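Local coordinates for glyoxalase-related enzyme (Fulvimarina pelagi, PDB 3BQX), which is of unknown function but belongs to the vicinal oxygen chelate (VOC) superfamily and is related to glyoxalases, at the interface of chains A and B. Sequence-based numbering; all coordinates share one arbitrary frame. Chains: chain A/B, Glyoxalase-related enzyme.

Contact 1: the interface of chains A and B. Residues chain A 5-10; chain B 9, 72-75.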
loop_
_atom_site.group_PDB
_atom_site.type_symbol
_atom_site.label_atom_id
_atom_site.label_comp_id
_atom_site.label_asym_id
_atom_site.label_seq_id
_atom_site.Cartn_x
_atom_site.Cartn_y
_atom_site.Cartn_z
ATOM N N GLN A 5 4.609 10.131 4.386
ATOM C CA GLN A 5 4.639 8.870 5.101
ATOM C C GLN A 5 3.373 8.025 5.047
ATOM O O GLN A 5 2.254 8.538 5.068
ATOM C CB GLN A 5 4.965 9.156 6.577
ATOM C CG GLN A 5 4.862 7.962 7.528
ATOM C CD GLN A 5 3.817 8.168 8.623
ATOM O OE1 GLN A 5 2.619 7.967 8.411
ATOM N NE2 GLN A 5 4.272 8.583 9.800
ATOM N N VAL A 6 3.579 6.717 4.965
ATOM C CA VAL A 6 2.497 5.744 5.018
ATOM C C VAL A 6 2.957 4.915 6.199
ATOM O O VAL A 6 4.077 4.408 6.192
ATOM C CB VAL A 6 2.410 4.857 3.760
ATOM C CG1 VAL A 6 1.514 3.645 4.039
ATOM C CG2 VAL A 6 1.828 5.661 2.608
ATOM N N ALA A 7 2.115 4.806 7.222
ATOM C CA ALA A 7 2.443 4.061 8.428
ATOM C C ALA A 7 2.034 2.595 8.342
ATOM O O ALA A 7 2.714 1.711 8.866
ATOM C CB ALA A 7 1.761 4.710 9.634
ATOM N N VAL A 8 0.906 2.341 7.687
ATOM C CA VAL A 8 0.396 0.981 7.558
ATOM C C VAL A 8 -0.324 0.783 6.242
ATOM O O VAL A 8 -1.042 1.675 5.793
ATOM C CB VAL A 8 -0.654 0.658 8.658
ATOM C CG1 VAL A 8 -1.050 -0.802 8.593
ATOM C CG2 VAL A 8 -0.127 1.018 10.029
ATOM N N ILE A 9 -0.103 -0.371 5.618
ATOM C CA ILE A 9 -0.819 -0.746 4.402
ATOM C C ILE A 9 -1.712 -1.856 4.936
ATOM O O ILE A 9 -1.215 -2.873 5.415
ATOM C CB ILE A 9 0.068 -1.388 3.310
ATOM C CG1 ILE A 9 1.099 -0.388 2.803
ATOM C CG2 ILE A 9 -0.816 -1.903 2.161
ATOM C CD1 ILE A 9 2.059 -0.979 1.780
ATOM N N THR A 10 -3.021 -1.663 4.895
ATOM C CA THR A 10 -3.921 -2.692 5.394
ATOM C C THR A 10 -4.685 -3.324 4.253
ATOM O O THR A 10 -5.345 -2.636 3.478
ATOM C CB THR A 10 -4.935 -2.116 6.394
ATOM O OG1 THR A 10 -4.237 -1.606 7.534
ATOM C CG2 THR A 10 -5.906 -3.190 6.865
ATOM N N ILE B 9 3.845 1.342 -3.889
ATOM C CA ILE B 9 2.414 1.160 -3.665
ATOM C C ILE B 9 1.848 1.891 -4.874
ATOM O O ILE B 9 2.061 3.093 -5.024
ATOM C CB ILE B 9 1.864 1.889 -2.417
ATOM C CG1 ILE B 9 2.483 1.317 -1.148
ATOM C CG2 ILE B 9 0.330 1.777 -2.386
ATOM C CD1 ILE B 9 2.044 2.044 0.116
ATOM N N ALA B 72 -6.804 -0.116 2.986
ATOM C CA ALA B 72 -6.732 1.221 3.548
ATOM C C ALA B 72 -5.277 1.540 3.841
ATOM O O ALA B 72 -4.532 0.682 4.311
ATOM C CB ALA B 72 -7.547 1.303 4.829
ATOM N N LEU B 73 -4.869 2.768 3.538
ATOM C CA LEU B 73 -3.506 3.216 3.814
ATOM C C LEU B 73 -3.586 4.171 4.995
ATOM O O LEU B 73 -4.415 5.072 5.006
ATOM C CB LEU B 73 -2.920 3.957 2.612
ATOM C CG LEU B 73 -2.855 3.138 1.325
ATOM C CD1 LEU B 73 -2.298 3.994 0.212
ATOM C CD2 LEU B 73 -1.988 1.903 1.538
ATOM N N ALA B 74 -2.722 3.998 5.985
ATOM C CA ALA B 74 -2.756 4.871 7.147
ATOM C C ALA B 74 -1.575 5.824 7.171
ATOM O O ALA B 74 -0.468 5.469 6.757
ATOM C CB ALA B 74 -2.771 4.034 8.425
ATOM N N HIS B 75 -1.835 7.046 7.631
ATOM C CA HIS B 75 -0.814 8.071 7.802
ATOM C C HIS B 75 -0.900 8.396 9.287
ATOM O O HIS B 75 -1.952 8.814 9.768
ATOM C CB HIS B 75 -1.123 9.327 6.978
ATOM C CG HIS B 75 -0.143 10.441 7.193
ATOM N ND1 HIS B 75 -0.350 11.467 8.091
ATOM C CD2 HIS B 75 1.083 10.655 6.658
ATOM C CE1 HIS B 75 0.704 12.264 8.100
ATOM N NE2 HIS B 75 1.589 11.791 7.240
HETATM O O HOH W 1 -3.992 1.003 7.200
#
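A:Ile9 and B:Ile9 point at each other tip to tip across the two-fold of this VOC-family protein, their CD1 methyls 3.5 Å apart, a tight carbon contact. Each isoleucine has CG1 anti to its carbonyl carbon (chi1 -64°) and an extended end (chi2 177°), which carries the delta methyl straight toward its mate. B:Leu73 lies alongside A:Ile9 and points the same way, its CD2 methyl 4.0 Å from A:Ile9 CG2, so that the two branched chains form one apolar patch. Strand A 8-13 pairs antiparallel with strand B 71-76, A:Ile9 lying opposite B:Leu73. B:Ala74 N donates to A:Val8 O at 2.9 Å, and B:Ala74 O accepts from A:Ala7 N; A:Thr10 and B:Ala72 exchange two further N-H to O bonds. The methyl of B:Ala74 sits against A:Val8 CB at 4.0 Å. A:Thr10 OG1, the side-chain hydroxyl, holds a water at 2.6 Å that also contacts B:Ala72 O, adding a solvent link beside the direct backbone bonds. At the far end, the amide of A:Gln5 is turned 39° from the imidazole of B:His75, with OE1 3.5 Å from B:His75 CA.

Contact 2: the interface of chains A and B. Residues chain A 98-99, 110, 112, 120, 122; chain B 51, 58-61.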
loop_
_atom_site.group_PDB
_atom_site.type_symbol
_atom_site.label_atom_id
_atom_site.label_comp_id
_atom_site.label_asym_id
_atom_site.label_seq_id
_atom_site.Cartn_x
_atom_site.Cartn_y
_atom_site.Cartn_z
ATOM N N LEU A 98 -0.731 -13.943 -12.633
ATOM C CA LEU A 98 -1.454 -13.023 -13.509
ATOM C C LEU A 98 -0.649 -12.690 -14.755
ATOM O O LEU A 98 -1.203 -12.543 -15.843
ATOM C CB LEU A 98 -1.806 -11.730 -12.757
ATOM C CG LEU A 98 -2.791 -11.853 -11.591
ATOM C CD1 LEU A 98 -2.960 -10.490 -10.923
ATOM C CD2 LEU A 98 -4.130 -12.378 -12.091
ATOM N N ARG A 99 0.664 -12.570 -14.597
ATOM C CA ARG A 99 1.525 -12.264 -15.726
ATOM C C ARG A 99 2.931 -12.814 -15.537
ATOM O O ARG A 99 3.644 -12.413 -14.620
ATOM C CB ARG A 99 1.599 -10.748 -15.952
ATOM C CG ARG A 99 2.533 -10.361 -17.084
ATOM C CD ARG A 99 2.375 -8.907 -17.492
ATOM N NE ARG A 99 3.098 -8.646 -18.734
ATOM C CZ ARG A 99 2.700 -7.791 -19.671
ATOM N NH1 ARG A 99 1.580 -7.100 -19.514
ATOM N NH2 ARG A 99 3.415 -7.644 -20.778
ATOM N N ARG A 110 9.731 -7.956 -14.867
ATOM C CA ARG A 110 8.687 -7.984 -13.850
ATOM C C ARG A 110 7.492 -8.840 -14.232
ATOM O O ARG A 110 7.150 -8.977 -15.411
ATOM C CB ARG A 110 8.218 -6.556 -13.524
ATOM C CG ARG A 110 7.501 -5.823 -14.659
ATOM C CD ARG A 110 6.006 -6.131 -14.700
ATOM N NE ARG A 110 5.370 -5.519 -15.866
ATOM C CZ ARG A 110 5.514 -5.962 -17.112
ATOM N NH1 ARG A 110 6.268 -7.028 -17.358
ATOM N NH2 ARG A 110 4.919 -5.331 -18.114
ATOM N N TYR A 112 3.500 -10.514 -12.381
ATOM C CA TYR A 112 2.458 -10.245 -11.395
ATOM C C TYR A 112 1.842 -11.517 -10.830
ATOM O O TYR A 112 1.599 -12.484 -11.560
ATOM C CB TYR A 112 1.344 -9.396 -12.013
ATOM C CG TYR A 112 1.693 -7.942 -12.252
ATOM C CD1 TYR A 112 1.570 -6.997 -11.230
ATOM C CD2 TYR A 112 2.095 -7.497 -13.517
ATOM C CE1 TYR A 112 1.826 -5.648 -11.464
ATOM C CE2 TYR A 112 2.356 -6.151 -13.755
ATOM C CZ TYR A 112 2.215 -5.232 -12.726
ATOM O OH TYR A 112 2.422 -3.891 -12.960
ATOM N N ILE A 120 -3.060 -7.663 -5.860
ATOM C CA ILE A 120 -1.989 -7.788 -6.833
ATOM C C ILE A 120 -0.586 -7.409 -6.381
ATOM O O ILE A 120 -0.357 -6.322 -5.838
ATOM C CB ILE A 120 -2.317 -6.953 -8.092
ATOM C CG1 ILE A 120 -3.652 -7.421 -8.683
ATOM C CG2 ILE A 120 -1.198 -7.073 -9.105
ATOM C CD1 ILE A 120 -4.153 -6.552 -9.825
ATOM N N GLU A 122 3.455 -7.116 -7.696
ATOM C CA GLU A 122 4.370 -7.090 -8.819
ATOM C C GLU A 122 5.712 -7.534 -8.255
ATOM O O GLU A 122 6.137 -7.039 -7.213
ATOM C CB GLU A 122 4.527 -5.681 -9.396
ATOM C CG GLU A 122 5.654 -5.596 -10.433
ATOM C CD GLU A 122 5.845 -4.203 -10.985
ATOM O OE1 GLU A 122 5.421 -3.240 -10.315
ATOM O OE2 GLU A 122 6.438 -4.070 -12.081
ATOM N N TRP B 51 -1.096 5.920 -10.932
ATOM C CA TRP B 51 -1.044 5.613 -12.358
ATOM C C TRP B 51 -2.446 5.540 -12.954
ATOM O O TRP B 51 -3.338 4.963 -12.341
ATOM C CB TRP B 51 -0.364 4.249 -12.487
ATOM C CG TRP B 51 0.263 3.910 -13.784
ATOM C CD1 TRP B 51 0.453 4.733 -14.859
ATOM C CD2 TRP B 51 0.886 2.665 -14.114
ATOM N NE1 TRP B 51 1.168 4.073 -15.835
ATOM C CE2 TRP B 51 1.445 2.803 -15.401
ATOM C CE3 TRP B 51 1.031 1.443 -13.439
ATOM C CZ2 TRP B 51 2.140 1.768 -16.032
ATOM C CZ3 TRP B 51 1.724 0.413 -14.068
ATOM C CH2 TRP B 51 2.271 0.585 -15.350
ATOM N N GLU B 58 -3.188 -2.382 -18.294
ATOM C CA GLU B 58 -2.399 -2.807 -19.446
ATOM C C GLU B 58 -1.129 -3.533 -19.010
ATOM O O GLU B 58 -0.739 -4.538 -19.607
ATOM C CB GLU B 58 -2.020 -1.588 -20.289
ATOM C CG GLU B 58 -1.092 -1.889 -21.456
ATOM C CD GLU B 58 -0.509 -0.630 -22.083
ATOM O OE1 GLU B 58 0.190 -0.747 -23.115
ATOM O OE2 GLU B 58 -0.744 0.477 -21.546
ATOM N N ASP B 59 -0.486 -3.020 -17.964
ATOM C CA ASP B 59 0.749 -3.616 -17.473
ATOM C C ASP B 59 0.517 -4.983 -16.836
ATOM O O ASP B 59 1.306 -5.902 -17.035
ATOM C CB ASP B 59 1.427 -2.680 -16.471
ATOM C CG ASP B 59 2.911 -2.955 -16.340
ATOM O OD1 ASP B 59 3.629 -2.818 -17.355
ATOM O OD2 ASP B 59 3.361 -3.310 -15.233
ATOM N N VAL B 60 -0.560 -5.118 -16.068
ATOM C CA VAL B 60 -0.867 -6.396 -15.430
ATOM C C VAL B 60 -1.269 -7.437 -16.477
ATOM O O VAL B 60 -1.015 -8.629 -16.310
ATOM C CB VAL B 60 -2.002 -6.245 -14.391
ATOM C CG1 VAL B 60 -2.370 -7.607 -13.809
ATOM C CG2 VAL B 60 -1.556 -5.301 -13.280
ATOM N N GLY B 61 -1.896 -6.985 -17.557
ATOM C CA GLY B 61 -2.293 -7.911 -18.604
ATOM C C GLY B 61 -3.708 -8.441 -18.473
ATOM O O GLY B 61 -4.258 -8.992 -19.425
HETATM O O HOH W 2 5.618 -2.128 -13.740
HETATM O O HOH W 3 -1.154 -10.954 -17.995
#
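A chi1 of -158° sets B:Asp59 CG anti to its backbone N and sends the carboxylate across to A:Tyr112 and A:Arg110, while A:Arg110 starts with CG between its own backbone N and carbonyl carbon (chi1 66°) and bends at chi2 to meet it. The guanidinium grips side-on: NE reaches B:Asp59 OD2 at 3.1 Å, and NH2 makes a salt bridge to OD1 at 2.9 Å. Both oxygens lie close to the guanidinium plane but are approached from above the carboxylate plane, the two groups being turned 49° apart. A:Tyr112 OH donates to the anti lone pair of B:Asp59 OD2 at 2.5 Å, so at least two protein donors meet this oxygen, and a water links it to A:Glu122 OE2. B:Val60 CG2 lies over the face of the tyrosine ring, 3.8 Å from its centroid. The extended A:Arg99 runs alongside the helix end, where NH1 makes a strongly bent bond to the backbone B:Asp59 O at 2.8 Å, from above the carbonyl plane; A:Arg110 NH2 stands 3.6 Å above the centre of the A:Arg99 guanidinium. Polar and apolar grips together fasten the end of helix B 53-60 to the sheet of chain A, which would stabilise a dimer of this kind.

Contact 3: the interface of chains A and B. Residues chain A 11-12, 53, 56, 64-67; chain B 69-71.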
loop_
_atom_site.group_PDB
_atom_site.type_symbol
_atom_site.label_atom_id
_atom_site.label_comp_id
_atom_site.label_asym_id
_atom_site.label_seq_id
_atom_site.Cartn_x
_atom_site.Cartn_y
_atom_site.Cartn_z
ATOM N N LEU A 11 -4.579 -4.642 4.148
ATOM C CA LEU A 11 -5.288 -5.382 3.113
ATOM C C LEU A 11 -6.411 -6.154 3.771
ATOM O O LEU A 11 -6.190 -6.822 4.779
ATOM C CB LEU A 11 -4.356 -6.372 2.415
ATOM C CG LEU A 11 -3.111 -5.756 1.774
ATOM C CD1 LEU A 11 -2.231 -6.853 1.186
ATOM C CD2 LEU A 11 -3.542 -4.759 0.696
ATOM N N GLY A 12 -7.613 -6.063 3.205
ATOM C CA GLY A 12 -8.743 -6.802 3.743
ATOM C C GLY A 12 -8.668 -8.219 3.209
ATOM O O GLY A 12 -8.490 -8.421 2.007
ATOM N N VAL A 53 -11.839 -8.749 6.416
ATOM C CA VAL A 53 -12.653 -7.699 5.808
ATOM C C VAL A 53 -13.789 -7.169 6.676
ATOM O O VAL A 53 -14.019 -5.962 6.718
ATOM C CB VAL A 53 -13.250 -8.162 4.465
ATOM C CG1 VAL A 53 -13.902 -6.982 3.753
ATOM C CG2 VAL A 53 -12.173 -8.770 3.598
ATOM N N LEU A 56 -12.338 -4.686 9.023
ATOM C CA LEU A 56 -11.886 -3.468 8.360
ATOM C C LEU A 56 -13.099 -2.597 8.045
ATOM O O LEU A 56 -13.109 -1.400 8.325
ATOM C CB LEU A 56 -11.142 -3.807 7.067
ATOM C CG LEU A 56 -10.832 -2.637 6.127
ATOM C CD1 LEU A 56 -9.991 -1.572 6.835
ATOM C CD2 LEU A 56 -10.100 -3.175 4.913
ATOM N N VAL A 64 -17.298 -1.581 2.834
ATOM C CA VAL A 64 -16.023 -1.689 2.146
ATOM C C VAL A 64 -16.019 -3.043 1.452
ATOM O O VAL A 64 -16.155 -4.084 2.099
ATOM C CB VAL A 64 -14.838 -1.616 3.133
ATOM C CG1 VAL A 64 -13.527 -1.783 2.382
ATOM C CG2 VAL A 64 -14.858 -0.289 3.869
ATOM N N THR A 65 -15.872 -3.023 0.133
ATOM C CA THR A 65 -15.867 -4.245 -0.658
ATOM C C THR A 65 -14.811 -5.251 -0.208
ATOM O O THR A 65 -13.785 -4.878 0.361
ATOM C CB THR A 65 -15.640 -3.933 -2.143
ATOM O OG1 THR A 65 -15.686 -5.149 -2.897
ATOM C CG2 THR A 65 -14.290 -3.266 -2.342
ATOM N N SER A 66 -15.073 -6.528 -0.468
ATOM C CA SER A 66 -14.147 -7.592 -0.101
ATOM C C SER A 66 -13.248 -7.916 -1.288
ATOM O O SER A 66 -12.269 -8.653 -1.161
ATOM C CB SER A 66 -14.918 -8.851 0.307
ATOM O OG SER A 66 -15.643 -9.375 -0.793
ATOM N N ARG A 67 -13.593 -7.362 -2.445
ATOM C CA ARG A 67 -12.826 -7.595 -3.658
ATOM C C ARG A 67 -11.609 -6.684 -3.751
ATOM O O ARG A 67 -11.590 -5.590 -3.183
ATOM C CB ARG A 67 -13.709 -7.378 -4.889
ATOM C CG ARG A 67 -14.851 -8.376 -5.023
ATOM C CD ARG A 67 -15.609 -8.168 -6.324
ATOM N NE ARG A 67 -16.241 -6.853 -6.381
ATOM C CZ ARG A 67 -16.918 -6.395 -7.429
ATOM N NH1 ARG A 67 -17.053 -7.144 -8.516
ATOM N NH2 ARG A 67 -17.467 -5.188 -7.389
ATOM N N GLY B 69 -10.483 -1.028 -3.674
ATOM C CA GLY B 69 -10.692 -2.368 -3.158
ATOM C C GLY B 69 -10.696 -2.474 -1.645
ATOM O O GLY B 69 -10.816 -1.476 -0.937
ATOM N N SER B 70 -10.567 -3.705 -1.159
ATOM C CA SER B 70 -10.556 -3.981 0.273
ATOM C C SER B 70 -9.182 -3.636 0.844
ATOM O O SER B 70 -8.354 -4.516 1.075
ATOM C CB SER B 70 -10.869 -5.463 0.519
ATOM O OG SER B 70 -11.157 -5.706 1.883
HETATM N N MSE B 71 -8.944 -2.348 1.060
HETATM C CA MSE B 71 -7.669 -1.891 1.597
HETATM C C MSE B 71 -7.754 -0.471 2.127
HETATM O O MSE B 71 -8.654 0.288 1.769
HETATM C CB MSE B 71 -6.578 -1.938 0.524
HETATM C CG MSE B 71 -5.254 -1.388 1.033
HETATM SE SE MSE B 71 -3.938 -1.024 -0.294
HETATM C CE MSE B 71 -4.882 0.363 -1.197
#
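B:Ser70, with 82 Å² hidden by chain A, lies in the loop before strand B 71-76, which in this VOC-family protein docks between strand 8-13 and the 64-67 loop of chain A. Its backbone is held from both sides: B:Ser70 O accepts from A:Gly12 N at 2.7 Å, and B:Ser70 N donates to A:Arg67 O at 2.9 Å. The glycine N-H comes from above the serine carbonyl plane, 43° out of it. With OG anti to the backbone N (chi1 -167°), the serine hydroxyl turns toward the carbonyl of A:Thr65, where OG can donate a hydrogen bond to A:Thr65 O at 3.1 Å. Methyls from helix A 53-60 border the same hydroxyl, A:Val53 CG1 being 3.6 Å from B:Ser70 OG. B:Gly69, with 16 Å² hidden by chain A, passes beside A:Thr65, whose CG2 methyl lies 3.8 Å from B:Gly69 CA. Through its other branch, A:Thr65 OG1 accepts from A:Arg67 N at 3.1 Å, a bond within chain A that may brace the loop receiving the serine. After B:Ser70 the chain enters strand 71-76, and the selenomethionine B:Met71 lies alongside A:Leu11, pointing the same way. A:Leu11 CD2 packs on B:Met71 CG at 3.8 Å and also borders the selenium.

Contacts 1 and 3, whose C-alpha centres are about 14 Å apart, are consecutive stretches of one antiparallel pairing: strand 8-13 of chain A and strand 71-76 of chain B run through both. Contact 2, its C-alpha centre about 21 Å from that of contact 1 and 20 Å from that of contact 3, instead joins the end of helix 53-60 to strands and the adjoining Arg99 loop of the other subunit. The chain B copy of this helix serves contact 2, the chain A copy contact 3. The two-fold axis repeats every contact with chains exchanged, consistent with a dimer, although the structure alone does not establish one in solution.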